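Local atomic coordinates of putative nitrate transport protein (Thermoplasma volcanium, PDB entry 3MST), a protein that is of unproven function but may take part in nitrate transport, perhaps by binding a small solute between two lobes. Residues 95-99 against 100-104; 106-109 against 110-114; 224-227 against 228-232. All blocks are in the same frame, centred on the assembly; numbering follows the deposited sequence. Where two conformers were deposited one is given.

Contact 1 (95-99 against 100-104); sequences LRKGT and LADFN
T99 caps the helix that starts at L100, and D102 reaches back to hold the turn before it. The T99 hydroxyl lies between two backbone groups. OG1 accepts from D102 N at 3.1 Å and donates to R96 O at 2.7 Å, nearly in line with that carbonyl. Its chi1 of 57° sets OG1 between the backbone N and the carbonyl carbon, where both partners can be met. R96 O also takes T99 N, within the type II turn from R96 to T99. G98 is the third residue of that turn and has positive phi. Its N-H points almost straight (174°) at D102 OD2, 2.9 Å away, and meets the oxygen from above the carboxylate plane. The T99 and D102 side chains cross at about a right angle. The first helical bond runs from F103 N to T99 O at 3.0 Å. The F103 ring swings beside G98, with CE2 3.4 Å from G98 O. L95 CD2 makes a light apolar touch on A101 CB at 4.0 Å.

The solvent side is looser. The R96 side chain is exposed and modelled in two conformers. K97 also points outward, but its NZ bonds to N118.

The loop joins strand 91-94 to helix 100-112. N118, at the end of strand 115-118, also binds D102 OD1 and L95 O. L100 and A101 pack on Y81 of strand 81-85.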
loop_
_atom_site.group_PDB
_atom_site.type_symbol
_atom_site.label_atom_id
_atom_site.label_comp_id
_atom_site.label_asym_id
_atom_site.label_seq_id
_atom_site.Cartn_x
_atom_site.Cartn_y
_atom_site.Cartn_z
ATOM N N LEU A 95 4.765 13.544 2.415
ATOM C CA LEU A 95 5.092 13.578 1.009
ATOM C C LEU A 95 4.052 14.327 0.176
ATOM O O LEU A 95 3.243 15.047 0.740
ATOM C CB LEU A 95 5.402 12.160 0.539
ATOM C CG LEU A 95 6.642 11.490 1.127
ATOM C CD1 LEU A 95 7.854 12.405 1.027
ATOM C CD2 LEU A 95 6.462 10.935 2.492
ATOM N N ARG A 96 4.110 14.276 -1.142
ATOM C CA ARG A 96 3.254 15.175 -1.891
ATOM C C ARG A 96 1.776 14.812 -1.732
ATOM O O ARG A 96 1.415 13.673 -1.441
ATOM C CB ARG A 96 3.647 15.186 -3.365
ATOM C CG ARG A 96 3.344 13.866 -4.062
ATOM C CD ARG A 96 3.993 13.738 -5.454
ATOM N NE ARG A 96 3.513 12.515 -6.090
ATOM C CZ ARG A 96 4.091 11.331 -5.952
ATOM N NH1 ARG A 96 5.195 11.217 -5.240
ATOM N NH2 ARG A 96 3.580 10.267 -6.544
ATOM N N LYS A 97 0.927 15.813 -1.955
ATOM C CA LYS A 97 -0.523 15.673 -1.872
ATOM C C LYS A 97 -1.038 14.569 -2.789
ATOM O O LYS A 97 -0.592 14.405 -3.952
ATOM C CB LYS A 97 -1.243 16.979 -2.240
ATOM C CG LYS A 97 -1.071 18.108 -1.276
ATOM C CD LYS A 97 -1.851 19.370 -1.702
ATOM C CE LYS A 97 -1.870 20.482 -0.648
ATOM N NZ LYS A 97 -0.661 20.705 0.195
ATOM N N GLY A 98 -2.002 13.816 -2.257
ATOM C CA GLY A 98 -2.639 12.735 -2.960
ATOM C C GLY A 98 -1.929 11.397 -2.909
ATOM O O GLY A 98 -2.458 10.413 -3.432
ATOM N N THR A 99 -0.760 11.343 -2.276
ATOM C CA THR A 99 -0.137 10.064 -1.993
ATOM C C THR A 99 -0.852 9.390 -0.813
ATOM O O THR A 99 -1.545 10.053 -0.013
ATOM C CB THR A 99 1.325 10.223 -1.611
ATOM O OG1 THR A 99 1.479 11.102 -0.486
ATOM C CG2 THR A 99 2.197 10.705 -2.818
ATOM N N LEU A 100 -0.695 8.075 -0.666
ATOM C CA LEU A 100 -1.241 7.402 0.510
ATOM C C LEU A 100 -0.600 7.969 1.784
ATOM O O LEU A 100 -1.276 8.085 2.826
ATOM C CB LEU A 100 -1.127 5.862 0.410
ATOM C CG LEU A 100 -1.602 5.071 1.644
ATOM C CD1 LEU A 100 -3.054 5.346 1.990
ATOM C CD2 LEU A 100 -1.369 3.543 1.431
ATOM N N ALA A 101 0.673 8.373 1.722
ATOM C CA ALA A 101 1.300 9.015 2.880
ATOM C C ALA A 101 0.496 10.264 3.287
ATOM O O ALA A 101 0.219 10.472 4.472
ATOM C CB ALA A 101 2.755 9.397 2.567
ATOM N N ASP A 102 0.213 11.135 2.306
ATOM C CA ASP A 102 -0.607 12.311 2.566
ATOM C C ASP A 102 -1.957 11.969 3.171
ATOM O O ASP A 102 -2.370 12.597 4.145
ATOM C CB ASP A 102 -0.814 13.060 1.264
ATOM C CG ASP A 102 -1.728 14.279 1.380
ATOM O OD1 ASP A 102 -1.498 15.084 2.310
ATOM O OD2 ASP A 102 -2.660 14.386 0.521
ATOM N N PHE A 103 -2.652 10.985 2.609
ATOM C CA PHE A 103 -3.963 10.672 3.109
ATOM C C PHE A 103 -3.838 10.137 4.548
ATOM O O PHE A 103 -4.650 10.484 5.429
ATOM C CB PHE A 103 -4.686 9.695 2.200
ATOM C CG PHE A 103 -5.086 10.302 0.907
ATOM C CD1 PHE A 103 -5.792 11.514 0.866
ATOM C CD2 PHE A 103 -4.812 9.664 -0.292
ATOM C CE1 PHE A 103 -6.175 12.078 -0.380
ATOM C CE2 PHE A 103 -5.231 10.194 -1.520
ATOM C CZ PHE A 103 -5.893 11.395 -1.566
ATOM N N ASN A 104 -2.857 9.284 4.811
ATOM C CA ASN A 104 -2.609 8.799 6.162
ATOM C C ASN A 104 -2.304 9.946 7.130
ATOM O O ASN A 104 -2.760 9.972 8.278
ATOM C CB ASN A 104 -1.491 7.726 6.209
ATOM C CG ASN A 104 -1.952 6.401 5.737
ATOM O OD1 ASN A 104 -3.126 6.067 5.884
ATOM N ND2 ASN A 104 -0.998 5.572 5.264
#

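Contact 2 (106-109 against 110-114); sequences RILA and YYDKA
D112 lies across L108, one turn back on the helix, and each of its side-chain atoms meets that residue. CB sits 3.6 Å from L108 O. With chi1 at -75°, CG stands beside the backbone N and turns back along the helix, 4.0 Å from L108 CD1. OD1 lies equally far from the same methyl. OD2 comes closer, 3.5 Å from L108 CG. The carboxylate thus rests on the aliphatic branch of the leucine. OD1 has its main partner elsewhere, in a salt bridge with R149. OD2 is close to E87, and R149 may offset that like charge. With an alanine in place of D112, R149 would probably lose this salt-bridge partner and the flank of L108 its cover.

The backbone shows how the helix ends. D112 N bonds to L108 O at 2.9 Å. K113 then takes positive phi and turns the chain. A114 N bonds back to A109 O at 3.0 Å. The two alanine methyls follow, CB to CB at 4.3 Å. The positive-phi residue and the bond from A114 back to A109 are features of a Schellman motif. Earlier in the turn, Y111 lays CD2 3.4 Å from I107 O, while CD2 of Y110 sits over the centre of the Y111 ring.

This is the end of the helix in the beta-alpha-beta unit 91-94, 100-112, 115-118. L108, A109, D112 and A114 pack on I92 of strand 91-94. I107 faces helices 146-152 and 220-230.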
loop_
_atom_site.group_PDB
_atom_site.type_symbol
_atom_site.label_atom_id
_atom_site.label_comp_id
_atom_site.label_asym_id
_atom_site.label_seq_id
_atom_site.Cartn_x
_atom_site.Cartn_y
_atom_site.Cartn_z
ATOM N N ARG A 106 -3.223 13.054 6.893
ATOM C CA ARG A 106 -4.486 13.789 7.135
ATOM C C ARG A 106 -5.413 13.067 8.086
ATOM O O ARG A 106 -6.071 13.712 8.913
ATOM C CB ARG A 106 -5.201 14.089 5.829
ATOM C CG ARG A 106 -4.464 15.141 4.982
ATOM C CD ARG A 106 -5.093 15.368 3.629
ATOM N NE ARG A 106 -6.524 15.737 3.804
ATOM C CZ ARG A 106 -7.518 15.604 2.907
ATOM N NH1 ARG A 106 -7.327 15.137 1.677
ATOM N NH2 ARG A 106 -8.763 15.932 3.269
ATOM N N ILE A 107 -5.446 11.747 8.050
ATOM C CA ILE A 107 -6.249 10.984 9.012
ATOM C C ILE A 107 -5.662 11.134 10.409
ATOM O O ILE A 107 -6.352 11.463 11.373
ATOM C CB ILE A 107 -6.324 9.476 8.612
ATOM C CG1 ILE A 107 -7.159 9.379 7.333
ATOM C CG2 ILE A 107 -6.780 8.593 9.820
ATOM C CD1 ILE A 107 -7.125 8.101 6.700
ATOM N N LEU A 108 -4.341 11.003 10.512
ATOM C CA LEU A 108 -3.658 11.061 11.767
ATOM C C LEU A 108 -3.732 12.458 12.379
ATOM O O LEU A 108 -3.778 12.612 13.637
ATOM C CB LEU A 108 -2.200 10.656 11.608
ATOM C CG LEU A 108 -1.358 10.605 12.882
ATOM C CD1 LEU A 108 -1.917 9.722 14.009
ATOM C CD2 LEU A 108 0.086 10.162 12.539
ATOM N N ALA A 109 -3.696 13.468 11.516
ATOM C CA ALA A 109 -3.706 14.863 11.961
ATOM C C ALA A 109 -4.935 15.195 12.797
ATOM O O ALA A 109 -4.884 16.075 13.657
ATOM C CB ALA A 109 -3.603 15.787 10.792
ATOM N N TYR A 110 -6.049 14.508 12.549
ATOM C CA TYR A 110 -7.254 14.749 13.356
ATOM C C TYR A 110 -7.006 14.445 14.818
ATOM O O TYR A 110 -7.371 15.205 15.721
ATOM C CB TYR A 110 -8.427 13.881 12.810
ATOM C CG TYR A 110 -9.686 14.103 13.594
ATOM C CD1 TYR A 110 -10.490 15.214 13.320
ATOM C CD2 TYR A 110 -10.045 13.268 14.634
ATOM C CE1 TYR A 110 -11.657 15.467 14.092
ATOM C CE2 TYR A 110 -11.201 13.495 15.415
ATOM C CZ TYR A 110 -11.986 14.614 15.128
ATOM O OH TYR A 110 -13.114 14.827 15.931
ATOM N N TYR A 111 -6.398 13.305 15.026
ATOM C CA TYR A 111 -6.100 12.790 16.346
ATOM C C TYR A 111 -4.960 13.542 17.041
ATOM O O TYR A 111 -4.953 13.762 18.282
ATOM C CB TYR A 111 -5.784 11.286 16.286
ATOM C CG TYR A 111 -7.000 10.526 15.806
ATOM C CD1 TYR A 111 -8.071 10.270 16.650
ATOM C CD2 TYR A 111 -7.131 10.192 14.477
ATOM C CE1 TYR A 111 -9.219 9.674 16.199
ATOM C CE2 TYR A 111 -8.267 9.595 13.996
ATOM C CZ TYR A 111 -9.334 9.343 14.844
ATOM O OH TYR A 111 -10.485 8.768 14.344
ATOM N N ASP A 112 -3.958 13.912 16.266
ATOM C CA ASP A 112 -2.812 14.604 16.811
ATOM C C ASP A 112 -3.047 16.116 16.937
ATOM O O ASP A 112 -2.164 16.818 17.427
ATOM C CB ASP A 112 -1.561 14.330 15.962
ATOM C CG ASP A 112 -0.973 12.940 16.163
ATOM O OD1 ASP A 112 -1.406 12.211 17.076
ATOM O OD2 ASP A 112 -0.035 12.562 15.405
ATOM N N LYS A 113 -4.158 16.636 16.428
ATOM C CA LYS A 113 -4.459 18.069 16.429
ATOM C C LYS A 113 -3.328 18.804 15.725
ATOM O O LYS A 113 -2.722 19.743 16.263
ATOM C CB LYS A 113 -4.687 18.577 17.864
ATOM C CG LYS A 113 -5.861 17.867 18.568
ATOM C CD LYS A 113 -6.086 18.356 20.005
ATOM C CE LYS A 113 -7.299 17.651 20.638
ATOM N NZ LYS A 113 -7.081 16.184 20.788
ATOM N N ALA A 114 -3.097 18.390 14.471
ATOM C CA ALA A 114 -2.004 18.915 13.665
ATOM C C ALA A 114 -2.477 19.434 12.331
ATOM O O ALA A 114 -3.522 19.014 11.795
ATOM C CB ALA A 114 -0.978 17.831 13.446
#

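Contact 3 (224-227 against 228-232); sequences VGSR and ELYSR
The first torsions of E228 and Y230, -72° and -74°, fold both side chains back over V224 and S226, one turn earlier. In each, CG stands anti to the carbonyl carbon and beside the backbone N. E228 therefore passes over V224. Its CG lies 3.3 Å from V224 O, and OE2 ends 3.8 Å from V224 CG1. The two side chains meet at a slant. The E228 carboxylate lies near the R227 guanidinium, but their charged atoms do not touch. R227 NH1 instead bonds to I240 O.

Y230 turns its ring edge to the backbone of S226. CD2 is 3.4 Å from S226 O, which lies near the ring plane. The same carbonyl accepts the Y230 N-H at 3.0 Å in a nearly straight bond (172°). Y230 OH extends to N104 and to a bound molecule of unknown identity.

L229 N bonds to G225 O, and E228 N to V224 O. These bonds form a regular alpha-helical ladder.

R227 O takes two bonds. S231 N bonds to it at 2.9 Å. In one of two modelled conformers, S231 OG bonds to the same oxygen at 2.8 Å from the opposite face of the carbonyl plane, so this bond may not always be made.

A serine hydroxyl returning to the carbonyl four residues back is a familiar local feature of helices. Here it falls near the end of helix 220-230. L229 and Y230 near this end pack against helix 100-112. The molecule bound at Y230 probably comes from the crystallisation liquor and is weak evidence, but it may mark a pocket between the lobes, as in two-lobed solute-binding proteins.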
loop_
_atom_site.group_PDB
_atom_site.type_symbol
_atom_site.label_atom_id
_atom_site.label_comp_id
_atom_site.label_asym_id
_atom_site.label_seq_id
_atom_site.Cartn_x
_atom_site.Cartn_y
_atom_site.Cartn_z
ATOM N N VAL A 224 -15.246 -2.776 4.552
ATOM C CA VAL A 224 -16.187 -1.676 4.755
ATOM C C VAL A 224 -15.577 -0.633 5.704
ATOM O O VAL A 224 -15.695 0.586 5.446
ATOM C CB VAL A 224 -17.545 -2.215 5.246
ATOM C CG1 VAL A 224 -18.489 -1.078 5.738
ATOM C CG2 VAL A 224 -18.197 -3.028 4.127
ATOM N N GLY A 225 -14.931 -1.096 6.772
ATOM C CA GLY A 225 -14.305 -0.174 7.715
ATOM C C GLY A 225 -13.244 0.683 7.048
ATOM O O GLY A 225 -13.155 1.876 7.300
ATOM N N SER A 226 -12.391 0.082 6.232
ATOM C CA SER A 226 -11.353 0.875 5.575
ATOM C C SER A 226 -11.925 1.860 4.544
ATOM O O SER A 226 -11.458 2.980 4.404
ATOM C CB SER A 226 -10.340 -0.074 4.957
ATOM O OG SER A 226 -9.287 0.618 4.357
ATOM N N ARG A 227 -12.979 1.468 3.843
ATOM C CA ARG A 227 -13.618 2.370 2.920
ATOM C C ARG A 227 -14.158 3.573 3.690
ATOM O O ARG A 227 -14.015 4.720 3.261
ATOM C CB ARG A 227 -14.768 1.663 2.221
ATOM C CG ARG A 227 -15.395 2.484 1.086
ATOM C CD ARG A 227 -16.592 1.812 0.410
ATOM N NE ARG A 227 -17.648 1.599 1.379
ATOM C CZ ARG A 227 -18.668 0.766 1.202
ATOM N NH1 ARG A 227 -18.814 0.109 0.048
ATOM N NH2 ARG A 227 -19.559 0.629 2.173
ATOM N N GLU A 228 -14.799 3.306 4.833
ATOM C CA GLU A 228 -15.345 4.379 5.657
ATOM C C GLU A 228 -14.235 5.288 6.185
ATOM O O GLU A 228 -14.369 6.501 6.133
ATOM C CB GLU A 228 -16.150 3.813 6.825
ATOM C CG GLU A 228 -17.492 3.182 6.446
ATOM C CD GLU A 228 -18.191 2.462 7.648
ATOM O OE1 GLU A 228 -17.529 2.157 8.693
ATOM O OE2 GLU A 228 -19.425 2.196 7.521
ATOM N N LEU A 229 -13.166 4.717 6.722
ATOM C CA LEU A 229 -12.053 5.515 7.228
ATOM C C LEU A 229 -11.455 6.419 6.183
ATOM O O LEU A 229 -11.334 7.646 6.383
ATOM C CB LEU A 229 -10.963 4.607 7.830
ATOM C CG LEU A 229 -9.708 5.315 8.353
ATOM C CD1 LEU A 229 -10.056 6.236 9.553
ATOM C CD2 LEU A 229 -8.631 4.266 8.716
ATOM N N TYR A 230 -11.095 5.844 5.042
ATOM C CA TYR A 230 -10.440 6.608 4.010
ATOM C C TYR A 230 -11.369 7.551 3.251
ATOM O O TYR A 230 -10.904 8.512 2.688
ATOM C CB TYR A 230 -9.605 5.701 3.097
ATOM C CG TYR A 230 -8.334 5.223 3.777
ATOM C CD1 TYR A 230 -7.219 6.060 3.843
ATOM C CD2 TYR A 230 -8.236 3.986 4.348
ATOM C CE1 TYR A 230 -6.064 5.657 4.489
ATOM C CE2 TYR A 230 -7.063 3.563 5.027
ATOM C CZ TYR A 230 -5.969 4.417 5.085
ATOM O OH TYR A 230 -4.808 4.011 5.687
ATOM N N SER A 231 -12.678 7.327 3.302
ATOM C CA SER A 231 -13.592 8.312 2.737
ATOM C C SER A 231 -13.533 9.662 3.446
ATOM O O SER A 231 -13.984 10.662 2.877
ATOM C CB SER A 231 -15.031 7.804 2.735
ATOM O OG SER A 231 -15.191 6.755 1.821
ATOM N N ARG A 232 -12.979 9.698 4.660
ATOM C CA ARG A 232 -12.771 10.988 5.344
ATOM C C ARG A 232 -11.947 11.930 4.500
ATOM O O ARG A 232 -12.120 13.153 4.561
ATOM C CB ARG A 232 -12.072 10.828 6.697
ATOM C CG ARG A 232 -12.831 10.091 7.733
ATOM C CD ARG A 232 -12.013 9.914 8.961
ATOM N NE ARG A 232 -12.757 9.214 9.975
ATOM C CZ ARG A 232 -12.296 8.907 11.184
ATOM N NH1 ARG A 232 -11.094 9.288 11.588
ATOM N NH2 ARG A 232 -13.083 8.235 12.013
#

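Contacts 1 and 2 lie at the two ends of helix 100-112, and contact 3 lies near the end of helix 220-230. Each mixes buried and exposed residues. Contact 2 is farthest from the centre of the chain. Contact 1 depends on polar side chains that cap a helix start. Contact 2 ends the same helix with backbone bonds and a carboxylate over a leucine. Contact 3 is mainly a backbone ladder. Helix 100-112 meets helix 220-230 and the residues just after it through side chains of all three: N104 with Y230, and Y111 OH, which probably bonds R232 NH1. Between these polar pairs I107 packs on L229 and Y230.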